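Local coordinates for Non-ribosomal peptide synthetase (Streptomyces halstedii, PDB 3WV4), which is a non-ribosomal peptide synthetase whose modelled N-terminal part belongs to the AMP-binding enzyme family of the ANL clan, at residues V188-Y200 with P208-F220. Numbering follows the deposited sequence.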
ATOM      1  N   VAL A 188      -4.706  23.348   1.778  1.00 48.82           N
ATOM      2  CA  VAL A 188      -5.095  23.788   0.471  1.00 46.26           C
ATOM      3  C   VAL A 188      -6.279  22.912   0.160  1.00 45.69           C
ATOM      4  O   VAL A 188      -6.400  21.855   0.755  1.00 44.31           O
ATOM      5  CB  VAL A 188      -3.931  23.535  -0.500  1.00 46.86           C
ATOM      6  CG1 VAL A 188      -4.302  22.596  -1.640  1.00 46.50           C
ATOM      7  CG2 VAL A 188      -3.294  24.820  -0.960  1.00 43.35           C
ATOM      8  N   GLU A 189      -7.127  23.339  -0.772  1.00 46.30           N
ATOM      9  CA  GLU A 189      -8.288  22.589  -1.205  1.00 50.54           C
ATOM     10  C   GLU A 189      -7.894  21.276  -1.877  1.00 46.03           C
ATOM     11  O   GLU A 189      -7.223  21.284  -2.885  1.00 44.52           O
ATOM     12  CB  GLU A 189      -9.113  23.461  -2.183  1.00 56.42           C
ATOM     13  CG  GLU A 189     -10.285  22.774  -2.924  1.00 62.54           C
ATOM     14  CD  GLU A 189     -11.622  22.839  -2.191  1.00 67.61           C
ATOM     15  OE1 GLU A 189     -11.639  22.999  -0.952  1.00 69.75           O
ATOM     16  OE2 GLU A 189     -12.662  22.708  -2.871  1.00 70.22           O
ATOM     17  N   VAL A 190      -8.313  20.159  -1.291  1.00 44.33           N
ATOM     18  CA  VAL A 190      -8.191  18.845  -1.936  1.00 43.77           C
ATOM     19  C   VAL A 190      -9.503  18.115  -1.759  1.00 43.78           C
ATOM     20  O   VAL A 190     -10.040  18.071  -0.651  1.00 42.92           O
ATOM     21  CB  VAL A 190      -7.089  18.016  -1.277  1.00 42.64           C
ATOM     22  CG1 VAL A 190      -6.999  16.624  -1.918  1.00 44.80           C
ATOM     23  CG2 VAL A 190      -5.770  18.765  -1.350  1.00 42.51           C
ATOM     24  N   SER A 191     -10.034  17.563  -2.833  1.00 43.45           N
ATOM     25  CA  SER A 191     -11.335  16.879  -2.748  1.00 44.99           C
ATOM     26  C   SER A 191     -11.096  15.421  -2.445  1.00 43.03           C
ATOM     27  O   SER A 191     -10.103  14.862  -2.903  1.00 41.54           O
ATOM     28  CB  SER A 191     -12.101  16.998  -4.066  1.00 44.89           C
ATOM     29  OG  SER A 191     -13.177  16.087  -4.078  1.00 49.11           O
ATOM     30  N   PRO A 192     -12.004  14.787  -1.686  1.00 43.58           N
ATOM     31  CA  PRO A 192     -11.918  13.349  -1.489  1.00 40.82           C
ATOM     32  C   PRO A 192     -11.919  12.572  -2.786  1.00 41.12           C
ATOM     33  O   PRO A 192     -11.470  11.411  -2.803  1.00 35.76           O
ATOM     34  CB  PRO A 192     -13.176  13.045  -0.712  1.00 41.55           C
ATOM     35  CG  PRO A 192     -13.328  14.278   0.150  1.00 43.63           C
ATOM     36  CD  PRO A 192     -12.958  15.409  -0.750  1.00 42.47           C
ATOM     37  N   GLU A 193     -12.427  13.193  -3.861  1.00 42.31           N
ATOM     38  CA  GLU A 193     -12.471  12.536  -5.164  1.00 40.78           C
ATOM     39  C   GLU A 193     -11.221  12.750  -5.951  1.00 38.44           C
ATOM     40  O   GLU A 193     -11.059  12.165  -6.984  1.00 38.19           O
ATOM     41  CB  GLU A 193     -13.661  13.047  -5.961  1.00 45.20           C
ATOM     42  CG  GLU A 193     -15.000  12.610  -5.369  1.00 48.41           C
ATOM     43  CD  GLU A 193     -16.195  13.360  -5.951  1.00 51.99           C
ATOM     44  OE1 GLU A 193     -16.518  13.152  -7.129  1.00 54.83           O
ATOM     45  OE2 GLU A 193     -16.798  14.167  -5.219  1.00 53.12           O
ATOM     46  N   ASP A 194     -10.330  13.612  -5.485  1.00 40.00           N
ATOM     47  CA  ASP A 194      -9.055  13.825  -6.186  1.00 39.64           C
ATOM     48  C   ASP A 194      -8.193  12.587  -6.138  1.00 38.71           C
ATOM     49  O   ASP A 194      -8.128  11.873  -5.132  1.00 38.83           O
ATOM     50  CB  ASP A 194      -8.257  14.959  -5.554  1.00 42.79           C
ATOM     51  CG  ASP A 194      -8.825  16.338  -5.877  1.00 45.26           C
ATOM     52  OD1 ASP A 194      -9.631  16.479  -6.806  1.00 46.29           O
ATOM     53  OD2 ASP A 194      -8.442  17.293  -5.185  1.00 46.35           O
ATOM     54  N   LEU A 195      -7.524  12.343  -7.249  1.00 40.41           N
ATOM     55  CA  LEU A 195      -6.506  11.319  -7.338  1.00 39.46           C
ATOM     56  C   LEU A 195      -5.370  11.572  -6.370  1.00 36.21           C
ATOM     57  O   LEU A 195      -4.878  12.687  -6.269  1.00 38.87           O
ATOM     58  CB  LEU A 195      -5.947  11.255  -8.751  1.00 39.56           C
ATOM     59  CG  LEU A 195      -6.947  10.850  -9.831  1.00 40.50           C
ATOM     60  CD1 LEU A 195      -6.165  10.548 -11.106  1.00 42.97           C
ATOM     61  CD2 LEU A 195      -7.725   9.624  -9.375  1.00 42.08           C
ATOM     62  N   ALA A 196      -4.971  10.523  -5.661  1.00 34.18           N
ATOM     63  CA  ALA A 196      -3.844  10.582  -4.739  1.00 32.63           C
ATOM     64  C   ALA A 196      -2.669   9.733  -5.213  1.00 32.39           C
ATOM     65  O   ALA A 196      -1.488  10.118  -5.045  1.00 32.09           O
ATOM     66  CB  ALA A 196      -4.299  10.102  -3.367  1.00 33.57           C
ATOM     67  N   VAL A 197      -2.959   8.563  -5.788  1.00 30.72           N
ATOM     68  CA  VAL A 197      -1.903   7.653  -6.232  1.00 28.52           C
ATOM     69  C   VAL A 197      -2.223   7.030  -7.566  1.00 31.07           C
ATOM     70  O   VAL A 197      -3.406   6.762  -7.862  1.00 30.22           O
ATOM     71  CB  VAL A 197      -1.732   6.512  -5.201  1.00 29.70           C
ATOM     72  CG1 VAL A 197      -0.586   5.586  -5.488  1.00 30.73           C
ATOM     73  CG2 VAL A 197      -1.584   7.015  -3.767  1.00 27.93           C
ATOM     74  N   LEU A 198      -1.182   6.839  -8.403  1.00 29.75           N
ATOM     75  CA  LEU A 198      -1.258   5.955  -9.565  1.00 33.73           C
ATOM     76  C   LEU A 198      -0.409   4.768  -9.297  1.00 31.05           C
ATOM     77  O   LEU A 198       0.777   4.894  -9.003  1.00 31.64           O
ATOM     78  CB  LEU A 198      -0.731   6.600 -10.873  1.00 35.62           C
ATOM     79  CG  LEU A 198      -1.393   7.886 -11.385  1.00 38.08           C
ATOM     80  CD1 LEU A 198      -0.900   8.197 -12.793  1.00 41.84           C
ATOM     81  CD2 LEU A 198      -2.929   7.806 -11.373  1.00 38.69           C
ATOM     82  N   ILE A 199      -0.997   3.603  -9.399  1.00 29.93           N
ATOM     83  CA  ILE A 199      -0.238   2.393  -9.147  1.00 29.62           C
ATOM     84  C   ILE A 199      -0.080   1.655 -10.437  1.00 29.76           C
ATOM     85  O   ILE A 199      -1.061   1.092 -10.941  1.00 28.87           O
ATOM     86  CB  ILE A 199      -0.967   1.460  -8.200  1.00 31.11           C
ATOM     87  CG1 ILE A 199      -1.143   2.081  -6.823  1.00 35.52           C
ATOM     88  CG2 ILE A 199      -0.224   0.133  -8.089  1.00 31.91           C
ATOM     89  CD1 ILE A 199       0.165   2.168  -6.041  1.00 38.97           C
ATOM     90  N   TYR A 200       1.143   1.609 -10.970  1.00 30.28           N
ATOM     91  CA  TYR A 200       1.366   0.918 -12.235  1.00 31.24           C
ATOM     92  C   TYR A 200       1.387  -0.571 -11.992  1.00 31.88           C
ATOM     93  O   TYR A 200       2.196  -1.041 -11.230  1.00 34.38           O
ATOM     94  CB  TYR A 200       2.641   1.456 -12.922  1.00 32.05           C
ATOM     95  CG  TYR A 200       2.300   2.670 -13.731  1.00 33.62           C
ATOM     96  CD1 TYR A 200       1.841   2.544 -15.030  1.00 36.72           C
ATOM     97  CD2 TYR A 200       2.353   3.953 -13.185  1.00 33.66           C
ATOM     98  CE1 TYR A 200       1.493   3.670 -15.779  1.00 37.71           C
ATOM     99  CE2 TYR A 200       1.995   5.062 -13.918  1.00 36.18           C
ATOM    100  CZ  TYR A 200       1.582   4.919 -15.230  1.00 37.34           C
ATOM    101  OH  TYR A 200       1.190   6.005 -15.968  1.00 43.26           O
ATOM    102  N   PRO A 208       1.631   0.395 -20.804  1.00 44.02           N
ATOM    103  CA  PRO A 208       1.569   0.967 -19.485  1.00 43.55           C
ATOM    104  C   PRO A 208       0.119   1.067 -18.970  1.00 45.11           C
ATOM    105  O   PRO A 208      -0.802   1.375 -19.720  1.00 42.91           O
ATOM    106  CB  PRO A 208       2.186   2.336 -19.649  1.00 44.68           C
ATOM    107  CG  PRO A 208       2.138   2.659 -21.112  1.00 46.56           C
ATOM    108  CD  PRO A 208       2.068   1.361 -21.836  1.00 46.85           C
ATOM    109  N   LYS A 209      -0.071   0.788 -17.690  1.00 42.91           N
ATOM    110  CA  LYS A 209      -1.414   0.635 -17.129  1.00 41.86           C
ATOM    111  C   LYS A 209      -1.341   0.818 -15.631  1.00 38.16           C
ATOM    112  O   LYS A 209      -0.693   0.054 -14.970  1.00 37.67           O
ATOM    113  CB  LYS A 209      -1.945  -0.753 -17.468  1.00 43.94           C
ATOM    114  CG  LYS A 209      -3.407  -0.886 -17.122  1.00 47.14           C
ATOM    115  CD  LYS A 209      -4.047  -2.211 -17.542  1.00 46.56           C
ATOM    116  CE  LYS A 209      -3.699  -3.328 -16.588  1.00 48.61           C
ATOM    117  NZ  LYS A 209      -4.493  -4.545 -16.947  1.00 52.52           N
ATOM    118  N   ALA A 210      -1.985   1.862 -15.129  1.00 36.19           N
ATOM    119  CA  ALA A 210      -1.969   2.199 -13.746  1.00 36.17           C
ATOM    120  C   ALA A 210      -3.382   2.282 -13.242  1.00 36.13           C
ATOM    121  O   ALA A 210      -4.255   2.832 -13.919  1.00 37.42           O
ATOM    122  CB  ALA A 210      -1.293   3.544 -13.540  1.00 35.29           C
ATOM    123  N   VAL A 211      -3.607   1.776 -12.045  1.00 33.21           N
ATOM    124  CA  VAL A 211      -4.864   2.058 -11.365  1.00 34.07           C
ATOM    125  C   VAL A 211      -4.841   3.455 -10.751  1.00 32.09           C
ATOM    126  O   VAL A 211      -3.876   3.826 -10.115  1.00 31.86           O
ATOM    127  CB  VAL A 211      -5.116   1.024 -10.288  1.00 34.72           C
ATOM    128  CG1 VAL A 211      -6.453   1.273  -9.595  1.00 32.64           C
ATOM    129  CG2 VAL A 211      -5.068  -0.366 -10.922  1.00 34.99           C
ATOM    130  N   ALA A 212      -5.900   4.212 -10.985  1.00 31.97           N
ATOM    131  CA  ALA A 212      -6.036   5.555 -10.502  1.00 32.83           C
ATOM    132  C   ALA A 212      -6.790   5.531  -9.236  1.00 33.79           C
ATOM    133  O   ALA A 212      -7.971   5.157  -9.206  1.00 32.95           O
ATOM    134  CB  ALA A 212      -6.772   6.436 -11.504  1.00 35.11           C
ATOM    135  N   CYS A 213      -6.139   6.011  -8.177  1.00 32.66           N
ATOM    136  CA  CYS A 213      -6.680   5.843  -6.857  1.00 30.24           C
ATOM    137  C   CYS A 213      -6.978   7.155  -6.229  1.00 29.87           C
ATOM    138  O   CYS A 213      -6.038   7.903  -5.870  1.00 29.43           O
ATOM    139  CB  CYS A 213      -5.685   5.072  -5.972  1.00 29.25           C
ATOM    140  SG  CYS A 213      -5.228   3.440  -6.579  1.00 30.91           S
ATOM    141  N   PRO A 214      -8.263   7.444  -6.022  1.00 29.04           N
ATOM    142  CA  PRO A 214      -8.610   8.654  -5.331  1.00 29.22           C
ATOM    143  C   PRO A 214      -8.413   8.561  -3.846  1.00 28.89           C
ATOM    144  O   PRO A 214      -8.437   7.494  -3.287  1.00 28.92           O
ATOM    145  CB  PRO A 214     -10.113   8.829  -5.644  1.00 30.56           C
ATOM    146  CG  PRO A 214     -10.353   7.954  -6.835  1.00 30.47           C
ATOM    147  CD  PRO A 214      -9.453   6.787  -6.561  1.00 30.49           C
ATOM    148  N   HIS A 215      -8.316   9.702  -3.198  1.00 30.86           N
ATOM    149  CA  HIS A 215      -8.241   9.775  -1.717  1.00 31.46           C
ATOM    150  C   HIS A 215      -9.242   8.946  -0.963  1.00 30.09           C
ATOM    151  O   HIS A 215      -8.875   8.184  -0.053  1.00 29.35           O
ATOM    152  CB  HIS A 215      -8.436  11.234  -1.259  1.00 31.11           C
ATOM    153  CG  HIS A 215      -7.213  12.074  -1.438  1.00 34.69           C
ATOM    154  ND1 HIS A 215      -6.379  12.400  -0.386  1.00 33.17           N
ATOM    155  CD2 HIS A 215      -6.660  12.634  -2.545  1.00 35.04           C
ATOM    156  CE1 HIS A 215      -5.375  13.136  -0.838  1.00 34.49           C
ATOM    157  NE2 HIS A 215      -5.516  13.284  -2.142  1.00 32.71           N
ATOM    158  N   GLN A 216     -10.514   9.070  -1.288  1.00 31.92           N
ATOM    159  CA  GLN A 216     -11.506   8.431  -0.410  1.00 32.44           C
ATOM    160  C   GLN A 216     -11.439   6.932  -0.431  1.00 30.67           C
ATOM    161  O   GLN A 216     -11.679   6.296   0.579  1.00 32.72           O
ATOM    162  CB  GLN A 216     -12.967   8.675  -0.797  1.00 36.93           C
ATOM    163  CG  GLN A 216     -13.298   9.633  -1.867  1.00 39.52           C
ATOM    164  CD  GLN A 216     -14.807   9.737  -2.088  1.00 39.19           C
ATOM    165  OE1 GLN A 216     -15.264   9.787  -3.225  1.00 38.60           O
ATOM    166  NE2 GLN A 216     -15.560   9.754  -1.015  1.00 34.14           N
ATOM    167  N   GLN A 217     -11.278   6.355  -1.623  1.00 31.53           N
ATOM    168  CA  GLN A 217     -11.206   4.909  -1.757  1.00 31.23           C
ATOM    169  C   GLN A 217     -10.030   4.387  -0.901  1.00 28.72           C
ATOM    170  O   GLN A 217     -10.128   3.348  -0.248  1.00 28.42           O
ATOM    171  CB  GLN A 217     -10.980   4.496  -3.207  1.00 33.66           C
ATOM    172  CG  GLN A 217     -12.217   4.413  -4.065  1.00 37.99           C
ATOM    173  CD  GLN A 217     -12.541   5.718  -4.761  1.00 41.41           C
ATOM    174  OE1 GLN A 217     -12.384   6.790  -4.199  1.00 42.86           O
ATOM    175  NE2 GLN A 217     -12.967   5.627  -5.993  1.00 48.25           N
ATOM    176  N   ILE A 218      -8.925   5.119  -0.928  1.00 27.68           N
ATOM    177  CA  ILE A 218      -7.700   4.691  -0.271  1.00 26.14           C
ATOM    178  C   ILE A 218      -7.943   4.660   1.215  1.00 25.92           C
ATOM    179  O   ILE A 218      -7.708   3.666   1.859  1.00 26.49           O
ATOM    180  CB  ILE A 218      -6.483   5.607  -0.611  1.00 26.09           C
ATOM    181  CG1 ILE A 218      -6.023   5.413  -2.084  1.00 27.40           C
ATOM    182  CG2 ILE A 218      -5.272   5.260   0.250  1.00 25.86           C
ATOM    183  CD1 ILE A 218      -4.972   6.450  -2.515  1.00 27.30           C
ATOM    184  N   VAL A 219      -8.488   5.743   1.755  1.00 27.05           N
ATOM    185  CA  VAL A 219      -8.741   5.833   3.162  1.00 24.71           C
ATOM    186  C   VAL A 219      -9.748   4.799   3.527  1.00 26.25           C
ATOM    187  O   VAL A 219      -9.596   4.102   4.547  1.00 26.99           O
ATOM    188  CB  VAL A 219      -9.231   7.234   3.527  1.00 26.08           C
ATOM    189  CG1 VAL A 219      -9.674   7.338   4.978  1.00 24.81           C
ATOM    190  CG2 VAL A 219      -8.102   8.244   3.293  1.00 25.99           C
ATOM    191  N   PHE A 220     -10.790   4.644   2.706  1.00 26.88           N
ATOM    192  CA  PHE A 220     -11.805   3.642   3.015  1.00 25.37           C
ATOM    193  C   PHE A 220     -11.202   2.260   3.069  1.00 23.31           C
ATOM    194  O   PHE A 220     -11.365   1.524   4.035  1.00 23.28           O
ATOM    195  CB  PHE A 220     -12.948   3.629   1.979  1.00 26.42           C
ATOM    196  CG  PHE A 220     -13.827   2.475   2.163  1.00 25.70           C
ATOM    197  CD1 PHE A 220     -14.766   2.506   3.151  1.00 27.69           C
ATOM    198  CD2 PHE A 220     -13.599   1.290   1.488  1.00 27.27           C
ATOM    199  CE1 PHE A 220     -15.547   1.421   3.432  1.00 27.34           C
ATOM    200  CE2 PHE A 220     -14.400   0.174   1.754  1.00 27.17           C
ATOM    201  CZ  PHE A 220     -15.356   0.249   2.742  1.00 27.99           C
TER
HETATM  202  O   HOH W   1      -3.613  14.073  -4.201  1.00 33.30           O
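C213 O accepts two backbone donors, A196 N at 2.8 Å and V197 N at 3.2 Å, which marks a classic beta bulge in the antiparallel hairpin of strands 195-200 and 210-214. V197 O in turn accepts from C213 N, and beyond the bulge the pairing is regular, I199 and V211 exchanging two backbone bonds. On the other side of the bulge, where strand 210-214 gives way to helix 215-229, H215 N donates to D194 O (2.9 Å). Proline suits the N-cap position at 214, since the residue there needs no amide hydrogen for the helix.

The H215 imidazole lies between two methyls, V190 CG1 over one face and A196 CB over the other, 3.8 Å from the ring centroid; the bulge turns the A196 methyl toward the ring. Both polar ring atoms are engaged: ND1 is hydrogen-bonded to V47 N, and NE2 to a water that donates to L195 O. I218 CD1 reaches A196 CB and V197 CG2, apolar groups fit for the buried side where helix 246-258 packs.

On the sheet face bearing L198, A212 CB meets CD2 of both L195 and L198, beside strand 121-124. Y200, its OH bonded to D140, swings its ring back over the neighbouring strand (chi1 -86°). Small A210 fits beneath: its CB sits almost on the ring normal, 3.4 Å from the centroid of the Y200 ring.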